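PDB 3KS6: glycerophosphoryl diester phosphodiesterase from Agrobacterium tumefaciens str. C58, which belongs to the glycerophosphoryl diester phosphodiesterase family, a branch of the TIM-barrel proteins, and holds a magnesium ion in this crystal structure. Local coordinates for residues I5-G10 with T24-M29; T87-C92 with E127-L132; A198-Q201 with D206-C209. All coordinates share one frame; numbering follows the deposited sequence.

Contact 1 (I5-G10 with T24-M29); sequences IASHRG and TATAAM. With ACT (acetate ion), chain H.
Thr26, on helix 20-27, is the residue that reaches across to Ser7 and Gly10 at the end of strand 4-8. Two residues earlier, a little over half a turn back on the helix, Thr24 faces away from the strand and bonds through its hydroxyl to Pro20 O. At Thr26 the two branches share the work. With OG1 beside the backbone N (chi1 -71°), the hydroxyl accepts a 2.8 Å hydrogen bond from Ser7 OG, lies 2.9 Å from Gly10 O, and is also hydrogen-bonded to Gly22 O one helical turn back. The methyl CG2 presses against Ser7 CB at 3.5 Å, tighter than normal carbon packing, and Val34 of the next strand touches Thr26 too. This is the start of a TIM barrel: strands 4-8 and 33-40 run parallel, and helix 20-27 lies on the crossover between them. Ser7 opens a type II turn ending at Gly10, whose backbone angles would jam any CB against the preceding carbonyl. The turn sends His8 and Arg9 away from Thr26, to an acetate probably left from crystallisation. Both donate to OXT, in the plane of their own flat groups: Arg9 NH2 at 2.7 Å (160°) and His8 NE2 at 2.9 Å, more bent (134°). Arg9 CG lies over the centre of the His8 ring, while Asp17 pairs with Arg9 NH1 and Asp232 with His8 ND1. Further along, Ala27 O takes a bond from Ser98 OG, and selenomethionine Met29 leans on Ile238 of helix 234-249.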
ATOM      1  N   ILE A   5      -9.233  -7.396   0.515  1.00 18.25           N
ATOM      2  CA  ILE A   5      -9.411  -6.036   0.038  1.00 16.41           C
ATOM      3  C   ILE A   5      -8.579  -5.089   0.896  1.00 20.28           C
ATOM      4  O   ILE A   5      -8.692  -5.106   2.143  1.00 18.79           O
ATOM      5  CB  ILE A   5     -10.873  -5.580   0.111  1.00 18.13           C
ATOM      6  CG1 ILE A   5     -11.722  -6.358  -0.889  1.00 19.41           C
ATOM      7  CG2 ILE A   5     -10.992  -4.052  -0.192  1.00 18.04           C
ATOM      8  CD1 ILE A   5     -13.217  -6.104  -0.755  1.00 19.03           C
ATOM      9  N   ALA A   6      -7.766  -4.253   0.232  1.00 19.74           N
ATOM     10  CA  ALA A   6      -6.989  -3.220   0.907  1.00 13.98           C
ATOM     11  C   ALA A   6      -7.419  -1.842   0.414  1.00 17.28           C
ATOM     12  O   ALA A   6      -7.464  -1.607  -0.769  1.00 18.42           O
ATOM     13  CB  ALA A   6      -5.460  -3.412   0.703  1.00 15.00           C
ATOM     14  N   SER A   7      -7.711  -0.928   1.331  1.00 16.96           N
ATOM     15  CA  SER A   7      -8.170   0.407   0.982  1.00 15.02           C
ATOM     16  C   SER A   7      -6.975   1.297   0.634  1.00 16.49           C
ATOM     17  O   SER A   7      -6.169   1.603   1.501  1.00 16.15           O
ATOM     18  CB  SER A   7      -8.912   0.997   2.168  1.00 15.43           C
ATOM     19  OG  SER A   7      -9.331   2.328   1.971  1.00 18.72           O
ATOM     20  N   HIS A   8      -6.888   1.713  -0.637  1.00 18.05           N
ATOM     21  CA  HIS A   8      -5.717   2.421  -1.177  1.00 18.03           C
ATOM     22  C   HIS A   8      -5.686   3.838  -0.662  1.00 16.46           C
ATOM     23  O   HIS A   8      -6.555   4.636  -0.972  1.00 16.73           O
ATOM     24  CB  HIS A   8      -5.743   2.378  -2.709  1.00 21.64           C
ATOM     25  CG  HIS A   8      -4.489   2.882  -3.374  1.00 19.30           C
ATOM     26  ND1 HIS A   8      -4.489   3.917  -4.296  1.00 20.70           N
ATOM     27  CD2 HIS A   8      -3.202   2.465  -3.273  1.00 19.29           C
ATOM     28  CE1 HIS A   8      -3.248   4.132  -4.699  1.00 22.62           C
ATOM     29  NE2 HIS A   8      -2.451   3.247  -4.127  1.00 19.10           N
ATOM     30  N   ARG A   9      -4.686   4.132   0.154  1.00 16.59           N
ATOM     31  CA  ARG A   9      -4.514   5.452   0.738  1.00 15.55           C
ATOM     32  C   ARG A   9      -5.730   5.878   1.589  1.00 19.30           C
ATOM     33  O   ARG A   9      -6.015   7.059   1.743  1.00 16.77           O
ATOM     34  CB  ARG A   9      -4.202   6.507  -0.338  1.00 16.19           C
ATOM     35  CG  ARG A   9      -3.121   6.081  -1.317  1.00 22.06           C
ATOM     36  CD  ARG A   9      -2.721   7.193  -2.267  1.00 19.32           C
ATOM     37  NE  ARG A   9      -1.963   6.639  -3.393  1.00 18.44           N
ATOM     38  CZ  ARG A   9      -1.751   7.246  -4.552  1.00 23.61           C
ATOM     39  NH1 ARG A   9      -2.216   8.465  -4.794  1.00 24.83           N
ATOM     40  NH2 ARG A   9      -1.070   6.603  -5.489  1.00 26.53           N
ATOM     41  N   GLY A  10      -6.432   4.903   2.158  1.00 19.06           N
ATOM     42  CA  GLY A  10      -7.625   5.173   2.920  1.00 21.21           C
ATOM     43  C   GLY A  10      -8.884   5.299   2.078  1.00 19.82           C
ATOM     44  O   GLY A  10      -9.920   5.585   2.627  1.00 20.99           O
ATOM     45  N   THR A  24     -10.121   6.934   8.763  1.00 19.80           N
ATOM     46  CA  THR A  24     -11.088   6.723   9.840  1.00 21.49           C
ATOM     47  C   THR A  24     -12.222   5.864   9.315  1.00 20.83           C
ATOM     48  O   THR A  24     -12.588   4.865   9.945  1.00 22.09           O
ATOM     49  CB  THR A  24     -11.594   8.097  10.418  1.00 23.76           C
ATOM     50  OG1 THR A  24     -10.478   8.817  10.952  1.00 18.32           O
ATOM     51  CG2 THR A  24     -12.598   7.904  11.565  1.00 21.90           C
ATOM     52  N   ALA A  25     -12.732   6.204   8.138  1.00 18.45           N
ATOM     53  CA  ALA A  25     -13.837   5.474   7.548  1.00 20.65           C
ATOM     54  C   ALA A  25     -13.377   4.058   7.230  1.00 20.45           C
ATOM     55  O   ALA A  25     -14.080   3.090   7.511  1.00 21.69           O
ATOM     56  CB  ALA A  25     -14.379   6.189   6.275  1.00 16.59           C
ATOM     57  N   THR A  26     -12.171   3.924   6.688  1.00 19.74           N
ATOM     58  CA  THR A  26     -11.637   2.596   6.362  1.00 19.66           C
ATOM     59  C   THR A  26     -11.518   1.661   7.584  1.00 16.91           C
ATOM     60  O   THR A  26     -11.827   0.461   7.492  1.00 19.71           O
ATOM     61  CB  THR A  26     -10.254   2.728   5.685  1.00 19.30           C
ATOM     62  OG1 THR A  26     -10.432   3.276   4.357  1.00 18.93           O
ATOM     63  CG2 THR A  26      -9.602   1.356   5.557  1.00 16.08           C
ATOM     64  N   ALA A  27     -11.100   2.219   8.722  1.00 18.56           N
ATOM     65  CA  ALA A  27     -10.931   1.453   9.969  1.00 20.25           C
ATOM     66  C   ALA A  27     -12.214   0.771  10.407  1.00 21.95           C
ATOM     67  O   ALA A  27     -12.160  -0.271  11.090  1.00 22.63           O
ATOM     68  CB  ALA A  27     -10.421   2.336  11.085  1.00 17.80           C
ATOM     69  N   ALA A  28     -13.343   1.345  10.013  1.00 20.45           N
ATOM     70  CA  ALA A  28     -14.694   0.815  10.346  1.00 23.23           C
ATOM     71  C   ALA A  28     -15.339  -0.085   9.289  1.00 26.83           C
ATOM     72  O   ALA A  28     -16.458  -0.598   9.498  1.00 26.44           O
ATOM     73  CB  ALA A  28     -15.618   2.009  10.636  1.00 25.03           C
HETATM   74  N   MSE A  29     -14.667  -0.307   8.156  1.00 21.24           N
HETATM   75  CA  MSE A  29     -15.236  -1.123   7.065  1.00 21.51           C
HETATM   76  C   MSE A  29     -14.923  -2.594   7.168  1.00 20.94           C
HETATM   77  O   MSE A  29     -13.942  -2.988   7.797  1.00 22.72           O
HETATM   78  CB  MSE A  29     -14.756  -0.630   5.702  1.00 21.27           C
HETATM   79  CG  MSE A  29     -15.322   0.696   5.354  1.00 24.75           C
HETATM   80 SE   MSE A  29     -14.626   1.218   3.569  0.75 26.28          SE
HETATM   81  CE  MSE A  29     -14.741   3.040   3.950  1.00 23.71           C
TER
HETATM   82  C   ACT H 253       0.027   3.360  -6.679  1.00 28.99           C
HETATM   83  O   ACT H 253      -0.960   3.197  -7.446  1.00 32.51           O
HETATM   84  OXT ACT H 253      -0.134   4.032  -5.625  1.00 21.85           O
HETATM   85  CH3 ACT H 253       1.368   2.778  -7.006  1.00 32.36           C

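Contact 2 (T87-C92 with E127-L132)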
ATOM      1  N   THR A  87       0.661  11.909  10.771  1.00 23.58           N
ATOM      2  CA  THR A  87       1.850  11.193  11.171  1.00 21.99           C
ATOM      3  C   THR A  87       1.504   9.704  11.289  1.00 21.66           C
ATOM      4  O   THR A  87       0.325   9.323  11.388  1.00 20.16           O
ATOM      5  CB  THR A  87       2.413  11.683  12.539  1.00 20.72           C
ATOM      6  OG1 THR A  87       1.432  11.447  13.561  1.00 21.68           O
ATOM      7  CG2 THR A  87       2.807  13.156  12.475  1.00 24.18           C
ATOM      8  N   LEU A  88       2.529   8.857  11.259  1.00 21.27           N
ATOM      9  CA  LEU A  88       2.316   7.429  11.452  1.00 22.95           C
ATOM     10  C   LEU A  88       1.606   7.195  12.813  1.00 20.54           C
ATOM     11  O   LEU A  88       0.644   6.408  12.910  1.00 20.32           O
ATOM     12  CB  LEU A  88       3.651   6.653  11.374  1.00 24.18           C
ATOM     13  CG  LEU A  88       3.621   5.132  11.618  1.00 22.32           C
ATOM     14  CD1 LEU A  88       2.599   4.402  10.716  1.00 18.35           C
ATOM     15  CD2 LEU A  88       5.034   4.538  11.485  1.00 22.19           C
ATOM     16  N   GLU A  89       2.051   7.887  13.858  1.00 21.15           N
ATOM     17  CA  GLU A  89       1.458   7.729  15.192  1.00 24.38           C
ATOM     18  C   GLU A  89      -0.046   7.996  15.204  1.00 22.77           C
ATOM     19  O   GLU A  89      -0.852   7.262  15.820  1.00 21.96           O
ATOM     20  CB  GLU A  89       2.156   8.679  16.191  1.00 23.05           C
ATOM     21  CG  GLU A  89       1.477   8.691  17.566  1.00 32.12           C
ATOM     22  CD  GLU A  89       2.073   9.679  18.570  1.00 33.13           C
ATOM     23  OE1 GLU A  89       2.737  10.655  18.161  1.00 40.43           O
ATOM     24  OE2 GLU A  89       1.840   9.453  19.782  1.00 37.94           O
ATOM     25  N   GLU A  90      -0.433   9.076  14.546  1.00 24.06           N
ATOM     26  CA  GLU A  90      -1.847   9.441  14.448  1.00 23.97           C
ATOM     27  C   GLU A  90      -2.637   8.369  13.699  1.00 22.38           C
ATOM     28  O   GLU A  90      -3.759   8.038  14.096  1.00 21.75           O
ATOM     29  CB  GLU A  90      -1.976  10.796  13.776  1.00 23.09           C
ATOM     30  CG  GLU A  90      -1.473  11.931  14.670  1.00 21.37           C
ATOM     31  CD  GLU A  90      -1.217  13.271  13.925  1.00 29.33           C
ATOM     32  OE1 GLU A  90      -1.303  13.352  12.684  1.00 29.10           O
ATOM     33  OE2 GLU A  90      -0.893  14.253  14.618  1.00 33.91           O
ATOM     34  N   LEU A  91      -2.045   7.823  12.624  1.00 23.26           N
ATOM     35  CA  LEU A  91      -2.651   6.707  11.881  1.00 22.24           C
ATOM     36  C   LEU A  91      -2.807   5.480  12.781  1.00 21.10           C
ATOM     37  O   LEU A  91      -3.864   4.843  12.824  1.00 21.59           O
ATOM     38  CB  LEU A  91      -1.844   6.371  10.609  1.00 23.47           C
ATOM     39  CG  LEU A  91      -2.383   5.249   9.694  1.00 22.96           C
ATOM     40  CD1 LEU A  91      -3.813   5.500   9.162  1.00 20.35           C
ATOM     41  CD2 LEU A  91      -1.416   4.971   8.559  1.00 21.34           C
ATOM     42  N   CYS A  92      -1.761   5.155  13.522  1.00 19.59           N
ATOM     43  CA  CYS A  92      -1.800   3.999  14.421  1.00 21.22           C
ATOM     44  C   CYS A  92      -2.934   4.131  15.443  1.00 23.31           C
ATOM     45  O   CYS A  92      -3.682   3.190  15.684  1.00 23.20           O
ATOM     46  CB  CYS A  92      -0.455   3.849  15.135  1.00 22.19           C
ATOM     47  SG  CYS A  92       0.873   3.232  14.112  1.00 22.58           S
ATOM     48  N   GLU A 127       6.604  -0.343  16.147  1.00 21.69           N
ATOM     49  CA  GLU A 127       6.801  -1.079  17.416  1.00 22.28           C
ATOM     50  C   GLU A 127       6.340  -0.241  18.587  1.00 22.22           C
ATOM     51  O   GLU A 127       5.660  -0.722  19.492  1.00 23.67           O
ATOM     52  CB  GLU A 127       8.266  -1.428  17.604  1.00 25.28           C
ATOM     53  CG  GLU A 127       8.759  -2.584  16.811  1.00 37.84           C
ATOM     54  CD  GLU A 127       8.546  -3.928  17.530  1.00 48.73           C
ATOM     55  OE1 GLU A 127       7.515  -4.067  18.227  1.00 37.61           O
ATOM     56  OE2 GLU A 127       9.423  -4.828  17.387  1.00 55.00           O
ATOM     57  N   ARG A 128       6.656   1.048  18.538  1.00 24.22           N
ATOM     58  CA  ARG A 128       6.300   1.962  19.595  1.00 24.09           C
ATOM     59  C   ARG A 128       4.800   2.038  19.831  1.00 26.77           C
ATOM     60  O   ARG A 128       4.354   2.202  20.972  1.00 24.12           O
ATOM     61  CB  ARG A 128       6.922   3.318  19.269  1.00 25.70           C
ATOM     62  CG  ARG A 128       6.797   4.351  20.280  1.00 29.85           C
ATOM     63  CD  ARG A 128       7.839   5.457  20.027  1.00 25.98           C
ATOM     64  NE  ARG A 128       7.761   6.097  18.702  1.00 24.12           N
ATOM     65  CZ  ARG A 128       8.725   6.132  17.781  1.00 20.88           C
ATOM     66  NH1 ARG A 128       9.896   5.561  17.977  1.00 20.53           N
ATOM     67  NH2 ARG A 128       8.538   6.787  16.640  1.00 24.00           N
ATOM     68  N   HIS A 129       4.020   1.907  18.763  1.00 25.21           N
ATOM     69  CA  HIS A 129       2.567   2.011  18.826  1.00 26.69           C
ATOM     70  C   HIS A 129       1.888   0.635  18.652  1.00 25.56           C
ATOM     71  O   HIS A 129       0.707   0.568  18.357  1.00 29.95           O
ATOM     72  CB  HIS A 129       2.082   3.053  17.804  1.00 26.95           C
ATOM     73  CG  HIS A 129       2.737   4.384  17.996  1.00 25.04           C
ATOM     74  ND1 HIS A 129       2.587   5.110  19.155  1.00 36.33           N
ATOM     75  CD2 HIS A 129       3.624   5.070  17.239  1.00 39.94           C
ATOM     76  CE1 HIS A 129       3.328   6.199  19.090  1.00 35.88           C
ATOM     77  NE2 HIS A 129       3.962   6.205  17.934  1.00 34.34           N
ATOM     78  N   SER A 130       2.670  -0.433  18.823  1.00 25.21           N
ATOM     79  CA  SER A 130       2.212  -1.819  18.799  1.00 26.09           C
ATOM     80  C   SER A 130       1.440  -2.198  17.545  1.00 27.39           C
ATOM     81  O   SER A 130       0.429  -2.913  17.620  1.00 29.51           O
ATOM     82  CB  SER A 130       1.377  -2.126  20.036  1.00 29.39           C
ATOM     83  OG  SER A 130       2.133  -1.875  21.215  1.00 33.55           O
HETATM   84  N   MSE A 131       1.912  -1.724  16.398  1.00 23.99           N
HETATM   85  CA  MSE A 131       1.295  -2.074  15.120  1.00 22.11           C
HETATM   86  C   MSE A 131       2.193  -2.942  14.230  1.00 21.12           C
HETATM   87  O   MSE A 131       1.726  -3.392  13.180  1.00 19.06           O
HETATM   88  CB  MSE A 131       0.856  -0.819  14.368  1.00 22.66           C
HETATM   89  CG  MSE A 131      -0.288  -0.072  15.017  1.00 24.31           C
HETATM   90 SE   MSE A 131      -1.912  -1.161  15.062  0.75 26.14          SE
HETATM   91  CE  MSE A 131      -2.197  -1.419  13.175  1.00 28.63           C
ATOM     92  N   LEU A 132       3.449  -3.210  14.615  1.00 22.73           N
ATOM     93  CA  LEU A 132       4.339  -3.984  13.757  1.00 23.07           C
ATOM     94  C   LEU A 132       3.766  -5.345  13.426  1.00 25.10           C
ATOM     95  O   LEU A 132       3.822  -5.780  12.289  1.00 19.63           O
ATOM     96  CB  LEU A 132       5.719  -4.205  14.396  1.00 25.22           C
ATOM     97  CG  LEU A 132       6.787  -4.855  13.495  1.00 25.28           C
ATOM     98  CD1 LEU A 132       6.996  -4.058  12.210  1.00 22.53           C
ATOM     99  CD2 LEU A 132       8.113  -5.042  14.266  1.00 21.65           C
TER
HETATM  100  O   HOH W   1      -2.264   1.678  17.731  1.00 44.04           O
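His129 lies against Glu89 and Cys92 of helix 88-95, and its imidazole is held like a plate between two aliphatic chains. On one face sits the Glu89 side chain, extended with CG anti to the backbone N (chi1 173°), so that CG comes within 3.5 Å of His129 CE1. The CA of Glu89 adds a CH-pi contact, 4.3 Å from the ring centroid and over the same face. Arg128 CG approaches the opposite face, offset toward the rim. The carboxylate of Glu89 runs on beyond the ring, its plane turned only 22° from the imidazole; OE2 stays 4.3 Å from His129 NE2, so any attraction there would be through space.

Cys92 forms the inner half of the contact. Its CB packs on His129 CB at 3.8 Å, and its sulfur, beside its own backbone N (chi1 -74°), meets Met131 CG at 3.6 Å while approaching the His129 ring only obliquely. Met131, a selenomethionine, bends at chi2 and chi3, and both it and Cys92 touch Phe102 of strand 101-106. A water donates to His129 O at 3.2 Å and, weakly, to Cys92 O, and so links the two backbones.

The contact thus joins the beginning of one helix to the end of another on the outside of the barrel. Thr87 and Glu90 form a capping box at the start of helix 88-95, and helix 118-128 ends in a Schellman motif with Ser130, at positive phi, as its C-prime residue.

Contact 3 (A198-Q201 with D206-C209)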
ATOM      1  N   ALA A 198      -0.993 -18.042 -12.852  1.00 18.15           N
ATOM      2  CA  ALA A 198      -0.569 -19.419 -12.840  1.00 19.55           C
ATOM      3  C   ALA A 198       0.940 -19.547 -12.809  1.00 19.29           C
ATOM      4  O   ALA A 198       1.478 -20.325 -12.028  1.00 19.27           O
ATOM      5  CB  ALA A 198      -1.153 -20.178 -14.090  1.00 21.25           C
ATOM      6  N   GLN A 199       1.629 -18.808 -13.680  1.00 19.04           N
ATOM      7  CA  GLN A 199       3.085 -18.876 -13.738  1.00 18.87           C
ATOM      8  C   GLN A 199       3.715 -18.478 -12.384  1.00 19.49           C
ATOM      9  O   GLN A 199       4.667 -19.140 -11.887  1.00 20.98           O
ATOM     10  CB  GLN A 199       3.592 -17.979 -14.862  1.00 20.69           C
ATOM     11  CG  GLN A 199       5.065 -18.191 -15.111  1.00 19.69           C
ATOM     12  CD  GLN A 199       5.585 -17.373 -16.229  1.00 17.49           C
ATOM     13  OE1 GLN A 199       4.832 -16.757 -16.969  1.00 23.43           O
ATOM     14  NE2 GLN A 199       6.922 -17.386 -16.386  1.00 22.19           N
ATOM     15  N   VAL A 200       3.183 -17.404 -11.797  1.00 19.89           N
ATOM     16  CA  VAL A 200       3.661 -16.888 -10.515  1.00 17.65           C
ATOM     17  C   VAL A 200       3.397 -17.940  -9.387  1.00 18.87           C
ATOM     18  O   VAL A 200       4.278 -18.301  -8.621  1.00 17.88           O
ATOM     19  CB  VAL A 200       3.018 -15.524 -10.213  1.00 18.37           C
ATOM     20  CG1 VAL A 200       3.299 -15.085  -8.811  1.00 17.76           C
ATOM     21  CG2 VAL A 200       3.470 -14.463 -11.240  1.00 16.01           C
ATOM     22  N   GLN A 201       2.183 -18.457  -9.323  1.00 17.25           N
ATOM     23  CA  GLN A 201       1.871 -19.463  -8.298  1.00 16.81           C
ATOM     24  C   GLN A 201       2.600 -20.791  -8.458  1.00 17.40           C
ATOM     25  O   GLN A 201       2.934 -21.439  -7.471  1.00 18.98           O
ATOM     26  CB  GLN A 201       0.347 -19.631  -8.211  1.00 18.17           C
ATOM     27  CG  GLN A 201      -0.306 -18.394  -7.686  1.00 20.84           C
ATOM     28  CD  GLN A 201      -1.780 -18.555  -7.479  1.00 33.19           C
ATOM     29  OE1 GLN A 201      -2.412 -19.452  -8.046  1.00 29.42           O
ATOM     30  NE2 GLN A 201      -2.349 -17.665  -6.692  1.00 20.80           N
ATOM     31  N   ASP A 206       3.063 -15.962  -3.929  1.00 17.89           N
ATOM     32  CA  ASP A 206       1.685 -15.485  -3.842  1.00 18.57           C
ATOM     33  C   ASP A 206       1.487 -14.377  -4.876  1.00 20.59           C
ATOM     34  O   ASP A 206       2.434 -13.712  -5.280  1.00 18.21           O
ATOM     35  CB  ASP A 206       1.334 -14.930  -2.462  1.00 19.36           C
ATOM     36  CG  ASP A 206       1.081 -16.013  -1.420  1.00 25.78           C
ATOM     37  OD1 ASP A 206       0.904 -17.179  -1.795  1.00 26.03           O
ATOM     38  OD2 ASP A 206       1.070 -15.676  -0.220  1.00 24.31           O
ATOM     39  N   PHE A 207       0.243 -14.187  -5.295  1.00 19.28           N
ATOM     40  CA  PHE A 207      -0.080 -13.275  -6.395  1.00 19.85           C
ATOM     41  C   PHE A 207      -1.235 -12.367  -6.036  1.00 19.58           C
ATOM     42  O   PHE A 207      -2.347 -12.827  -5.795  1.00 19.34           O
ATOM     43  CB  PHE A 207      -0.458 -14.073  -7.676  1.00 19.38           C
ATOM     44  CG  PHE A 207      -0.752 -13.184  -8.893  1.00 19.92           C
ATOM     45  CD1 PHE A 207       0.291 -12.685  -9.688  1.00 17.88           C
ATOM     46  CD2 PHE A 207      -2.048 -12.861  -9.236  1.00 18.42           C
ATOM     47  CE1 PHE A 207       0.038 -11.878 -10.779  1.00 20.56           C
ATOM     48  CE2 PHE A 207      -2.317 -12.043 -10.346  1.00 21.86           C
ATOM     49  CZ  PHE A 207      -1.274 -11.537 -11.100  1.00 21.94           C
ATOM     50  N   GLY A 208      -0.987 -11.067  -6.074  1.00 17.23           N
ATOM     51  CA  GLY A 208      -2.019 -10.079  -5.875  1.00 18.69           C
ATOM     52  C   GLY A 208      -1.905  -8.884  -6.809  1.00 19.88           C
ATOM     53  O   GLY A 208      -1.006  -8.825  -7.658  1.00 16.63           O
ATOM     54  N   CYS A 209      -2.819  -7.931  -6.649  1.00 18.49           N
ATOM     55  CA  CYS A 209      -2.898  -6.803  -7.560  1.00 16.70           C
ATOM     56  C   CYS A 209      -3.058  -5.457  -6.878  1.00 17.45           C
ATOM     57  O   CYS A 209      -3.293  -5.342  -5.654  1.00 20.28           O
ATOM     58  CB  CYS A 209      -4.021  -7.013  -8.605  1.00 19.22           C
ATOM     59  SG  CYS A 209      -3.901  -8.554  -9.505  1.00 20.87           S
TER
HETATM   60  O   HOH W   2      -1.626 -16.204  -4.509  1.00 20.85           O
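The Phe207 ring is met by Val200 at its edge, with CG1 lying near the ring plane. CD1 is the ring atom involved, 3.9 Å from Val200 CG1 and 4.0 Å from Val200 CG2, so the valine sets both methyls against a single corner of the ring. The second flat group, the Gln201 amide, stands almost perpendicular to the ring (89°) and does not stack on it: NE2 comes to 4.2 Å from Phe207 CB, at the base of the side chain.

Torsions account for the edge-on meeting. With CG anti to the backbone N (chi1 -178°), the ring of Phe207 leaves strand 206-210 toward helix 194-202, where Leu196 and Met197 also touch it. Val200 CG1 reaches down as far as the strand backbone, 3.9 Å from Asp206 O. Gln201 is extended beyond CG, which carries its amide out to a water; NE2 donates to that water at 2.7 Å and Phe207 N at 2.9 Å. The side chain of Asp206 leaves the strand on the side away from the helix, and its carboxylate forms a salt bridge with Lys227.

Strand 184-188, helix 194-202 and strand 206-210 make a beta-alpha-beta unit of the barrel, and this is part of the helix's packing against the second strand of the unit. No direct hydrogen bond crosses between the two segments, so apolar packing joins them at the buried side and a shared water at the exposed side.

How the contacts relate
The three contacts follow one another along the chain, and none touches another. Contacts 1 and 2 are neighbours, with centres 16 Å apart and nearest atoms about 6 Å apart. Contact 3 lies 24 Å from contact 1 between centres and 30 Å from contact 2, on the other side of the chain's centre. Contacts 1 and 3 reach the same curled sheet through strands 4-8 and 206-210. The magnesium ion, bound by Glu35, Asp37 and Glu105, is about 10 Å from Gly10. Contact 1 adjoins that site, since His8 and Arg9 touch Glu35; contact 2 packs on Phe102, from the strand that carries Glu105.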